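Local coordinates for protein cycloalternan-forming enzyme (Listeria monocytogenes serovar 1/2a, PDB 5F7U) that belongs to glycoside hydrolase family 31 and combines a TIM-barrel domain with beta-rich flanking domains, among them a family 6 carbohydrate-binding module, at residues E154-T158 with N349-I353; T191-S195 with V207-D211; N344-N348 with D714-S718. The protein carries 1 engineered substitution. The contacts are given in a common frame with arbitrary orientation. Numbering follows the deposited sequence.

Two of the three contacts show how helix 343-354 can tie together parts of a large protein that lie far apart in sequence. Interactions 1 and 3, with centres about 11 Å apart, use successive portions of this helix: the later one meets the loop between strands 148-153 and 158-164, the earlier one the end of helix 702-715, where the chain runs from the barrel region into the C-terminal domain. Their segments alternate along the chain. Interaction 2 is nested within the loop closed by interaction 1, about 14 Å away between centres, and touches it where Thr191 OG1 lies 2.6 Å from Leu156 O. Interactions 2 and 3 stay about 8 Å apart at their nearest atoms.

Interaction 1: residues E154-T158 with N349-I353; sequences EDLDT and NYTDI. With MG (magnesium ion), chain H.
A turn can meet a helix through a hydrated metal ion instead of direct hydrogen bonds, as residues 154-158 and 349-353 illustrate. The turn, type I from Asp155 to Thr158, belongs to the galactose mutarotase-like N-terminal domain and is closed by Thr158 N to Asp155 O at 3.0 Å; at its base Glu154 and Asp155 both face Thr158 in a classic beta bulge. Residues 349-353 are helical, with CA atoms 7.5 Å apart for Thr158 and Asn349 and 8.3 Å for Glu154 and Ile353.

Asn349 (chi1 m) points at the turn and binds the magnesium ion through OD1 at 2.2 Å; five waters at 2.0-2.1 Å complete a six-ligand shell. Asp155 (t) accepts from Leu156 N with OD1 at 2.8 Å and lies 2.7 Å from water 3 with OD2. Asp157 (p) has OD1 2.7 Å from water 3 and accepting from Thr158 OG1 at 3.2 Å; its OD2 takes water 4 at 2.6 Å, and water 4 accepts from Asn349 ND2 at 3.1 Å, joining both segments. Asp352 (m) holds water 5 with OD2 at 2.6 Å. These three aspartates form a second shell. Water 1, 2.6 Å from Glu154 OE1 and 2.8 Å from Asp352 OD2, links two like charges. Away from the ion, Glu154 (t, m) CG lies 4.0 Å from Ile353 CG1, and Thr158 (m) CG2 4.2 Å from Ile353 (m, t) CD1.

Asn349 ND2 bonds to Ser339 O, and Asp352 has a salt bridge to Lys356. Strand 333-338 borders both segments, Tyr336 touching Glu154 and Ile353, and Ile338 touching Thr158 and Asn349.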
# COMPACT_ATOMS: atom_id res chain seq x y z
N GLU A 154 -9.56 -18.03 15.62
CA GLU A 154 -8.30 -18.15 14.88
C GLU A 154 -7.13 -17.83 15.82
O GLU A 154 -6.07 -18.45 15.75
CB GLU A 154 -8.33 -17.23 13.64
CG GLU A 154 -7.14 -17.37 12.69
CD GLU A 154 -5.91 -16.60 13.13
OE1 GLU A 154 -6.05 -15.61 13.88
OE2 GLU A 154 -4.79 -16.98 12.74
N ASP A 155 -7.34 -16.86 16.71
CA ASP A 155 -6.51 -16.66 17.89
C ASP A 155 -7.39 -16.06 18.97
O ASP A 155 -8.57 -15.78 18.72
CB ASP A 155 -5.28 -15.76 17.57
CG ASP A 155 -4.12 -15.92 18.57
OD1 ASP A 155 -4.23 -16.63 19.62
OD2 ASP A 155 -3.05 -15.32 18.32
N LEU A 156 -6.86 -15.88 20.17
CA LEU A 156 -7.70 -15.39 21.27
C LEU A 156 -8.26 -13.98 21.00
O LEU A 156 -9.23 -13.57 21.62
CB LEU A 156 -6.96 -15.49 22.60
CG LEU A 156 -6.50 -16.91 22.97
CD1 LEU A 156 -5.85 -16.89 24.34
CD2 LEU A 156 -7.67 -17.90 22.93
N ASP A 157 -7.65 -13.28 20.04
CA ASP A 157 -8.12 -11.94 19.64
C ASP A 157 -8.75 -11.86 18.23
O ASP A 157 -8.96 -10.76 17.73
CB ASP A 157 -6.98 -10.91 19.78
CG ASP A 157 -5.75 -11.24 18.94
OD1 ASP A 157 -5.77 -12.18 18.12
OD2 ASP A 157 -4.72 -10.56 19.13
N THR A 158 -9.04 -13.01 17.61
CA THR A 158 -9.52 -13.04 16.22
C THR A 158 -10.64 -14.07 16.13
O THR A 158 -10.39 -15.27 16.27
CB THR A 158 -8.37 -13.36 15.25
OG1 THR A 158 -7.37 -12.34 15.33
CG2 THR A 158 -8.87 -13.44 13.78
N ASN A 349 -2.51 -9.99 12.06
CA ASN A 349 -3.45 -11.11 12.22
C ASN A 349 -4.13 -11.46 10.91
O ASN A 349 -4.32 -12.63 10.60
CB ASN A 349 -4.46 -10.83 13.35
CG ASN A 349 -3.80 -10.74 14.71
OD1 ASN A 349 -2.67 -11.22 14.88
ND2 ASN A 349 -4.47 -10.12 15.69
N TYR A 350 -4.48 -10.45 10.12
CA TYR A 350 -5.01 -10.66 8.79
C TYR A 350 -4.00 -11.45 7.94
O TYR A 350 -4.39 -12.37 7.22
CB TYR A 350 -5.40 -9.31 8.16
CG TYR A 350 -5.60 -9.39 6.67
CD1 TYR A 350 -6.76 -9.97 6.13
CD2 TYR A 350 -4.61 -8.94 5.79
CE1 TYR A 350 -6.94 -10.07 4.76
CE2 TYR A 350 -4.77 -9.06 4.40
CZ TYR A 350 -5.94 -9.62 3.90
OH TYR A 350 -6.10 -9.77 2.54
N THR A 351 -2.72 -11.10 8.03
CA THR A 351 -1.70 -11.83 7.25
C THR A 351 -1.47 -13.26 7.77
O THR A 351 -1.02 -14.13 7.01
CB THR A 351 -0.36 -11.08 7.11
OG1 THR A 351 0.26 -10.96 8.39
CG2 THR A 351 -0.60 -9.73 6.44
N ASP A 352 -1.80 -13.51 9.04
CA ASP A 352 -1.80 -14.88 9.54
C ASP A 352 -2.81 -15.71 8.75
O ASP A 352 -2.59 -16.91 8.48
CB ASP A 352 -2.21 -14.95 11.00
CG ASP A 352 -1.14 -14.47 11.94
OD1 ASP A 352 0.07 -14.50 11.63
OD2 ASP A 352 -1.52 -14.06 13.04
N ILE A 353 -3.92 -15.07 8.37
CA ILE A 353 -5.01 -15.76 7.70
C ILE A 353 -4.71 -15.91 6.20
O ILE A 353 -4.93 -16.99 5.63
CB ILE A 353 -6.37 -15.07 7.94
CG1 ILE A 353 -6.73 -15.06 9.44
CG2 ILE A 353 -7.48 -15.73 7.11
CD1 ILE A 353 -7.73 -13.97 9.81
MG MG H . -1.67 -11.95 16.64
O HOH W 1 -3.95 -14.12 14.44
O HOH W 2 -0.63 -12.85 18.26
O HOH W 3 -3.43 -13.03 17.00
O HOH W 4 -2.39 -10.49 17.90
O HOH W 5 -0.85 -13.41 15.50
O HOH W 6 -0.07 -10.79 16.28

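Interaction 2: residues T191-S195 with V207-D211; sequences TEDLS and VHQAD
Where a beta hairpin opens away from its connecting turn, backbone pairing gives way to loop geometry, as residues 191-195 and 207-211 demonstrate. Thr191 (chi1 p) shapes the approach to the first strand: its OG1 accepts from Asp193 N at 3.1 Å and Leu194 N at 3.0 Å, an ST turn and ST motif, and bonds as well to Leu156 O. Leu194 and Ser195 are then extended.

On the partner strand, Val207 (t) brings CG1 to 4.1 Å from Leu194 CD2. His208 forms the hydrogen-bonded antiparallel pair with Ser195, CA atoms 4.9 Å apart: Ser195 N to His208 O and His208 N to Ser195 O are both 2.8 Å. Their side chains share a face, CB to CB 4.0 Å; the His208 ring (chi1 m) is held by Glu206 and Gly212. Gln209 is the non-hydrogen-bonded partner of Leu194, with CA atoms 4.5 Å apart and diverging side chains. Ala210 leaves the extended conformation (phi/psi -60/-27) yet its N still bonds to Asp193 O at 3.0 Å, while its CB lies 3.3 Å from Glu192 O.

This is the pairing of an antiparallel beta hairpin, strands 194-200 and 203-209, within the galactose mutarotase-like region of family 31 enzymes.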
# COMPACT_ATOMS: atom_id res chain seq x y z
N THR A 191 -12.53 -14.64 25.95
CA THR A 191 -11.12 -15.02 25.99
C THR A 191 -10.37 -13.93 26.75
O THR A 191 -10.97 -12.93 27.18
CB THR A 191 -10.49 -15.17 24.58
OG1 THR A 191 -10.42 -13.87 23.96
CG2 THR A 191 -11.28 -16.14 23.70
N GLU A 192 -9.06 -14.08 26.91
CA GLU A 192 -8.28 -13.01 27.53
C GLU A 192 -8.30 -11.71 26.72
O GLU A 192 -8.01 -10.65 27.27
CB GLU A 192 -6.85 -13.45 27.84
CG GLU A 192 -6.07 -14.02 26.67
CD GLU A 192 -4.75 -14.65 27.13
OE1 GLU A 192 -3.70 -14.22 26.64
OE2 GLU A 192 -4.77 -15.56 27.99
N ASP A 193 -8.69 -11.79 25.44
CA ASP A 193 -8.71 -10.60 24.57
C ASP A 193 -10.08 -10.10 24.10
O ASP A 193 -10.23 -8.92 23.72
CB ASP A 193 -7.82 -10.84 23.36
CG ASP A 193 -6.36 -11.10 23.74
OD1 ASP A 193 -5.83 -10.47 24.69
OD2 ASP A 193 -5.75 -11.93 23.05
N LEU A 194 -11.08 -10.99 24.13
CA LEU A 194 -12.40 -10.68 23.58
C LEU A 194 -13.55 -11.07 24.50
O LEU A 194 -13.45 -12.04 25.27
CB LEU A 194 -12.60 -11.36 22.22
CG LEU A 194 -11.78 -10.89 21.01
CD1 LEU A 194 -11.91 -11.88 19.86
CD2 LEU A 194 -12.18 -9.47 20.58
N SER A 195 -14.63 -10.30 24.42
CA SER A 195 -15.88 -10.65 25.05
C SER A 195 -16.96 -10.57 23.98
O SER A 195 -17.26 -9.48 23.47
CB SER A 195 -16.17 -9.73 26.24
OG SER A 195 -17.43 -10.07 26.82
N VAL A 207 -19.29 -7.49 19.59
CA VAL A 207 -17.90 -7.90 19.81
C VAL A 207 -17.26 -6.82 20.68
O VAL A 207 -17.21 -5.66 20.31
CB VAL A 207 -17.15 -8.07 18.47
CG1 VAL A 207 -15.70 -8.43 18.71
CG2 VAL A 207 -17.82 -9.19 17.65
N HIS A 208 -16.80 -7.22 21.86
CA HIS A 208 -16.15 -6.32 22.79
C HIS A 208 -14.71 -6.80 23.02
O HIS A 208 -14.39 -7.99 22.85
CB HIS A 208 -16.87 -6.33 24.16
CG HIS A 208 -18.28 -5.84 24.12
ND1 HIS A 208 -18.65 -4.61 24.64
CD2 HIS A 208 -19.43 -6.40 23.67
CE1 HIS A 208 -19.95 -4.44 24.50
NE2 HIS A 208 -20.45 -5.51 23.91
N GLN A 209 -13.85 -5.86 23.40
CA GLN A 209 -12.57 -6.22 24.00
C GLN A 209 -12.88 -6.85 25.35
O GLN A 209 -13.98 -6.68 25.89
CB GLN A 209 -11.69 -4.99 24.20
CG GLN A 209 -11.07 -4.47 22.92
CD GLN A 209 -10.34 -3.15 23.10
OE1 GLN A 209 -10.46 -2.48 24.13
NE2 GLN A 209 -9.59 -2.76 22.08
N ALA A 210 -11.90 -7.58 25.89
CA ALA A 210 -12.09 -8.25 27.19
C ALA A 210 -12.42 -7.30 28.34
O ALA A 210 -13.08 -7.70 29.29
CB ALA A 210 -10.89 -9.12 27.51
N ASP A 211 -11.98 -6.04 28.25
CA ASP A 211 -12.30 -5.03 29.25
C ASP A 211 -13.68 -4.35 29.06
O ASP A 211 -14.00 -3.38 29.75
CB ASP A 211 -11.18 -3.98 29.35
CG ASP A 211 -11.15 -2.99 28.16
OD1 ASP A 211 -11.94 -3.11 27.19
OD2 ASP A 211 -10.30 -2.06 28.20

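Interaction 3: residues N344-N348 with D714-S718; sequences NDIVN and DNGKS
A close packing contact, its polar links running through water, joins the first half of helix 343-354 to the end of helix 702-715, near the chain centre. No direct hydrogen bond crosses it; CA atoms are 4.2 Å apart for Asn348 and Gly716 and 5.6 Å for Asn344 and Lys717. Residues 344-348 are helical; 714-715 end their helix before Gly716 turns left-handed (phi/psi 68/12).

Such a positive-phi glycine is a familiar way to end a helix, and packing adds a second reason: an ideal CB on Gly716 would lie 2.7 Å from Asn348 CA. Helix 702-715 comes after the barrel strands and helices 675-682 and 687-700 and leads into strand 720-721, the edge of a C-terminal antiparallel sheet.

Asn348 (chi1 t) sets OD1 3.2 Å from Asn715 C, and Val347 (t) rests CG1 3.5 Å from Gly716 O. Asn344 (m) places ND2 3.9 Å from Lys717 CE, with ND2 bonded to Asp726; the extended Lys717 forms a salt bridge with Asp744. Water 7 gives Asn344 OD1 a hydrogen bond of 2.8 Å and accepts one from Ser718 N at 2.9 Å. Water 8 lies 2.7 Å from Asn715 O and, more weakly, 3.1 Å from Asn344 O.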
# COMPACT_ATOMS: atom_id res chain seq x y z
N ASN A 344 -1.65 -2.09 13.63
CA ASN A 344 -0.72 -2.84 12.82
C ASN A 344 -0.73 -4.32 13.15
O ASN A 344 -0.51 -5.16 12.27
CB ASN A 344 0.67 -2.23 12.94
CG ASN A 344 0.71 -0.84 12.35
OD1 ASN A 344 0.29 -0.65 11.20
ND2 ASN A 344 1.14 0.14 13.14
N ASP A 345 -1.03 -4.62 14.41
CA ASP A 345 -1.21 -6.00 14.84
C ASP A 345 -2.47 -6.62 14.24
O ASP A 345 -2.50 -7.83 13.97
CB ASP A 345 -1.25 -6.09 16.36
CG ASP A 345 -1.03 -7.50 16.85
OD1 ASP A 345 -0.11 -8.15 16.32
OD2 ASP A 345 -1.77 -7.93 17.75
N ILE A 346 -3.50 -5.80 14.00
CA ILE A 346 -4.71 -6.28 13.31
C ILE A 346 -4.32 -6.72 11.90
O ILE A 346 -4.70 -7.80 11.45
CB ILE A 346 -5.84 -5.22 13.31
CG1 ILE A 346 -6.39 -5.07 14.74
CG2 ILE A 346 -6.94 -5.56 12.30
CD1 ILE A 346 -7.31 -3.86 14.92
N VAL A 347 -3.53 -5.88 11.22
CA VAL A 347 -2.98 -6.25 9.90
C VAL A 347 -2.14 -7.53 9.96
O VAL A 347 -2.30 -8.40 9.09
CB VAL A 347 -2.22 -5.07 9.23
CG1 VAL A 347 -1.73 -5.47 7.84
CG2 VAL A 347 -3.18 -3.90 9.12
N ASN A 348 -1.28 -7.64 10.97
CA ASN A 348 -0.53 -8.88 11.15
C ASN A 348 -1.45 -10.10 11.25
O ASN A 348 -1.19 -11.13 10.61
CB ASN A 348 0.40 -8.82 12.36
CG ASN A 348 1.26 -10.04 12.47
OD1 ASN A 348 2.10 -10.30 11.60
ND2 ASN A 348 1.03 -10.84 13.51
N ASP A 714 7.97 -10.11 8.54
CA ASP A 714 7.93 -10.80 9.84
C ASP A 714 6.70 -10.45 10.68
O ASP A 714 6.08 -11.35 11.30
CB ASP A 714 9.20 -10.50 10.64
CG ASP A 714 10.44 -11.17 10.07
OD1 ASP A 714 10.34 -12.05 9.18
OD2 ASP A 714 11.54 -10.80 10.53
N ASN A 715 6.36 -9.17 10.74
CA ASN A 715 5.40 -8.65 11.71
C ASN A 715 4.17 -7.96 11.14
O ASN A 715 3.37 -7.40 11.88
CB ASN A 715 6.13 -7.74 12.69
CG ASN A 715 7.26 -8.46 13.39
OD1 ASN A 715 7.10 -9.59 13.85
ND2 ASN A 715 8.42 -7.83 13.44
N GLY A 716 4.03 -8.02 9.82
CA GLY A 716 2.85 -7.45 9.16
C GLY A 716 2.72 -5.94 9.19
O GLY A 716 1.64 -5.41 8.88
N LYS A 717 3.78 -5.23 9.59
CA LYS A 717 3.76 -3.77 9.62
C LYS A 717 4.15 -3.22 8.26
O LYS A 717 5.29 -3.37 7.83
CB LYS A 717 4.70 -3.23 10.68
CG LYS A 717 4.54 -1.74 10.94
CD LYS A 717 4.93 -1.48 12.37
CE LYS A 717 4.96 -0.01 12.64
NZ LYS A 717 5.68 0.12 13.93
N SER A 718 3.20 -2.58 7.57
CA SER A 718 3.51 -2.03 6.24
C SER A 718 4.54 -0.92 6.33
O SER A 718 4.65 -0.25 7.36
CB SER A 718 2.23 -1.53 5.57
OG SER A 718 1.38 -2.65 5.33
O HOH W 7 0.64 -2.23 8.88
O HOH W 8 2.54 -5.04 12.81
O HOH W 9 2.51 -7.48 15.27